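Local coordinates for poly A polymerase (Aquifex aeolicus, PDB 4WBY), which adds the terminal adenosine to tRNAs ending in CC, using ATP and magnesium, to complete their CCA 3' end, at residues A[304-308]-A[309-313]. Numbering follows the deposited sequence.
Sequences YKFMK and FKLGS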
ATOM      1  N   TYR A 304      -2.514 -17.454   9.022  1.00 17.58           N
ATOM      2  CA  TYR A 304      -1.443 -18.268   8.450  1.00 19.06           C
ATOM      3  C   TYR A 304      -1.214 -19.571   9.226  1.00 20.48           C
ATOM      4  O   TYR A 304      -1.103 -20.643   8.623  1.00 22.79           O
ATOM      5  CB  TYR A 304      -0.139 -17.472   8.373  1.00 19.77           C
ATOM      6  CG  TYR A 304       0.997 -18.287   7.799  1.00 21.76           C
ATOM      7  CD1 TYR A 304       1.051 -18.584   6.441  1.00 23.51           C
ATOM      8  CD2 TYR A 304       1.997 -18.788   8.620  1.00 23.96           C
ATOM      9  CE1 TYR A 304       2.082 -19.358   5.921  1.00 24.57           C
ATOM     10  CE2 TYR A 304       3.021 -19.553   8.114  1.00 27.83           C
ATOM     11  CZ  TYR A 304       3.065 -19.832   6.769  1.00 27.20           C
ATOM     12  OH  TYR A 304       4.096 -20.610   6.289  1.00 30.54           O
ATOM     13  N   LYS A 305      -1.160 -19.493  10.553  1.00 22.09           N
ATOM     14  CA  LYS A 305      -0.978 -20.692  11.363  1.00 21.65           C
ATOM     15  C   LYS A 305      -2.131 -21.654  11.110  1.00 21.04           C
ATOM     16  O   LYS A 305      -1.930 -22.871  10.964  1.00 23.63           O
ATOM     17  CB  LYS A 305      -0.879 -20.329  12.847  1.00 22.45           C
ATOM     18  CG  LYS A 305      -0.614 -21.520  13.783  1.00 29.16           C
ATOM     19  CD  LYS A 305      -0.512 -21.030  15.217  1.00 34.45           C
ATOM     20  CE  LYS A 305      -0.091 -22.125  16.173  1.00 43.04           C
ATOM     21  NZ  LYS A 305       0.026 -21.583  17.555  1.00 47.56           N
ATOM     22  N   PHE A 306      -3.339 -21.107  11.026  1.00 21.15           N
ATOM     23  CA  PHE A 306      -4.533 -21.901  10.769  1.00 22.51           C
ATOM     24  C   PHE A 306      -4.463 -22.563   9.395  1.00 24.13           C
ATOM     25  O   PHE A 306      -4.782 -23.746   9.247  1.00 24.85           O
ATOM     26  CB  PHE A 306      -5.793 -21.031  10.880  1.00 22.60           C
ATOM     27  CG  PHE A 306      -7.068 -21.826  10.934  1.00 22.96           C
ATOM     28  CD1 PHE A 306      -7.710 -22.227   9.771  1.00 24.99           C
ATOM     29  CD2 PHE A 306      -7.611 -22.189  12.155  1.00 25.29           C
ATOM     30  CE1 PHE A 306      -8.880 -22.979   9.828  1.00 27.56           C
ATOM     31  CE2 PHE A 306      -8.789 -22.929  12.226  1.00 27.75           C
ATOM     32  CZ  PHE A 306      -9.426 -23.329  11.058  1.00 26.71           C
ATOM     33  N   MET A 307      -4.045 -21.791   8.400  1.00 23.10           N
ATOM     34  CA  MET A 307      -3.868 -22.273   7.038  1.00 25.85           C
ATOM     35  C   MET A 307      -2.942 -23.489   7.035  1.00 26.61           C
ATOM     36  O   MET A 307      -3.224 -24.492   6.373  1.00 29.45           O
ATOM     37  CB  MET A 307      -3.315 -21.143   6.133  1.00 26.69           C
ATOM     38  CG  MET A 307      -3.395 -21.445   4.640  1.00 30.81           C
ATOM     39  SD  MET A 307      -2.823 -20.112   3.571  1.00 36.50           S
ATOM     40  CE  MET A 307      -1.057 -20.192   3.852  1.00 35.88           C
ATOM     41  N   LYS A 308      -1.847 -23.414   7.784  1.00 23.35           N
ATOM     42  CA  LYS A 308      -0.855 -24.487   7.740  1.00 25.46           C
ATOM     43  C   LYS A 308      -1.280 -25.726   8.538  1.00 23.83           C
ATOM     44  O   LYS A 308      -1.129 -26.851   8.055  1.00 29.33           O
ATOM     45  CB  LYS A 308       0.504 -23.985   8.235  1.00 27.64           C
ATOM     46  CG  LYS A 308       1.067 -22.820   7.430  1.00 28.75           C
ATOM     47  CD  LYS A 308       1.180 -23.134   5.953  1.00 32.61           C
ATOM     48  CE  LYS A 308       2.315 -24.106   5.695  1.00 35.73           C
ATOM     49  NZ  LYS A 308       2.565 -24.283   4.242  1.00 40.21           N
ATOM     50  N   PHE A 309      -1.815 -25.530   9.742  1.00 21.97           N
ATOM     51  CA  PHE A 309      -2.106 -26.643  10.651  1.00 22.60           C
ATOM     52  C   PHE A 309      -3.518 -27.205  10.576  1.00 22.48           C
ATOM     53  O   PHE A 309      -3.717 -28.426  10.693  1.00 25.11           O
ATOM     54  CB  PHE A 309      -1.849 -26.203  12.090  1.00 23.30           C
ATOM     55  CG  PHE A 309      -0.406 -26.180  12.465  1.00 26.09           C
ATOM     56  CD1 PHE A 309       0.374 -25.065  12.202  1.00 25.41           C
ATOM     57  CD2 PHE A 309       0.174 -27.275  13.090  1.00 25.53           C
ATOM     58  CE1 PHE A 309       1.712 -25.041  12.550  1.00 27.97           C
ATOM     59  CE2 PHE A 309       1.507 -27.266  13.429  1.00 29.05           C
ATOM     60  CZ  PHE A 309       2.280 -26.145  13.165  1.00 27.73           C
ATOM     61  N   LYS A 310      -4.503 -26.335  10.420  1.00 22.96           N
ATOM     62  CA  LYS A 310      -5.885 -26.712  10.684  1.00 24.72           C
ATOM     63  C   LYS A 310      -6.779 -26.695   9.458  1.00 23.98           C
ATOM     64  O   LYS A 310      -7.821 -27.334   9.445  1.00 26.90           O
ATOM     65  CB  LYS A 310      -6.485 -25.791  11.760  1.00 30.38           C
ATOM     66  CG  LYS A 310      -5.709 -25.799  13.065  1.00 40.41           C
ATOM     67  CD  LYS A 310      -6.471 -25.100  14.175  1.00 49.30           C
ATOM     68  CE  LYS A 310      -5.736 -25.222  15.502  1.00 53.39           C
ATOM     69  NZ  LYS A 310      -5.490 -26.644  15.866  1.00 53.65           N
ATOM     70  N   LEU A 311      -6.381 -25.971   8.421  1.00 25.00           N
ATOM     71  CA  LEU A 311      -7.276 -25.762   7.295  1.00 23.50           C
ATOM     72  C   LEU A 311      -7.527 -27.055   6.517  1.00 26.53           C
ATOM     73  O   LEU A 311      -8.620 -27.257   5.996  1.00 26.14           O
ATOM     74  CB  LEU A 311      -6.710 -24.666   6.380  1.00 24.92           C
ATOM     75  CG  LEU A 311      -7.573 -24.161   5.220  1.00 27.76           C
ATOM     76  CD1 LEU A 311      -8.859 -23.543   5.733  1.00 30.78           C
ATOM     77  CD2 LEU A 311      -6.808 -23.152   4.365  1.00 28.55           C
ATOM     78  N   GLY A 312      -6.531 -27.936   6.458  1.00 24.61           N
ATOM     79  CA  GLY A 312      -6.697 -29.211   5.785  1.00 25.43           C
ATOM     80  C   GLY A 312      -7.829 -30.010   6.399  1.00 25.83           C
ATOM     81  O   GLY A 312      -8.730 -30.475   5.702  1.00 25.45           O
ATOM     82  N   SER A 313      -7.796 -30.155   7.718  1.00 25.12           N
ATOM     83  CA  SER A 313      -8.837 -30.897   8.413  1.00 24.72           C
ATOM     84  C   SER A 313     -10.178 -30.185   8.276  1.00 25.38           C
ATOM     85  O   SER A 313     -11.209 -30.821   8.080  1.00 28.92           O
ATOM     86  CB  SER A 313      -8.473 -31.074   9.884  1.00 28.20           C
ATOM     87  OG  SER A 313      -9.525 -31.714  10.578  1.00 31.43           O
TER
HETATM   88  O   HOH W   1      -3.662 -27.736   7.048  1.00 30.50           O
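The Phe306 ring offers a face to Lys310 CB, which sits over its middle, 3.7 Å from the centroid, in a CH-pi contact. Phe306 CB itself leads away from 309-313; a chi1 of -167°, setting CG beside the carbonyl carbon, brings the ring back to Lys310 and Leu311. CG forms the near rim. Along one side, CD2 and CE2 also meet Lys310 CD, CE2 at 3.7 Å; on the other, CD1 faces Leu311 N at 4.2 Å and CE1 reaches Leu311 CD1 at 4.1 Å. The tip, CZ, still lies under Lys310 CB. Were the ring cut back to an alanine, Lys310 CB and CD would probably lose the face they rest on, and a gap would open beside Leu311, Leu334 and Val338. Leu311 CD2 also packs on Met307 CG at 3.8 Å, near helix 336-342. Phe309 N still bonds Lys305 O, but Phe306 O is bifurcated, accepting from Lys310 N (2.9 Å) and, weakly, from Leu311 N five residues on. Lys308 O and Gly312 N stand 5.7 Å apart, bridged by a water that donates to the first and accepts from the second. Such a break with an inserted water is typical of a kinked helix, here joining helices 298-309 and 311-320 in the all-helical C-terminal half, far from the ATP and magnesium sites.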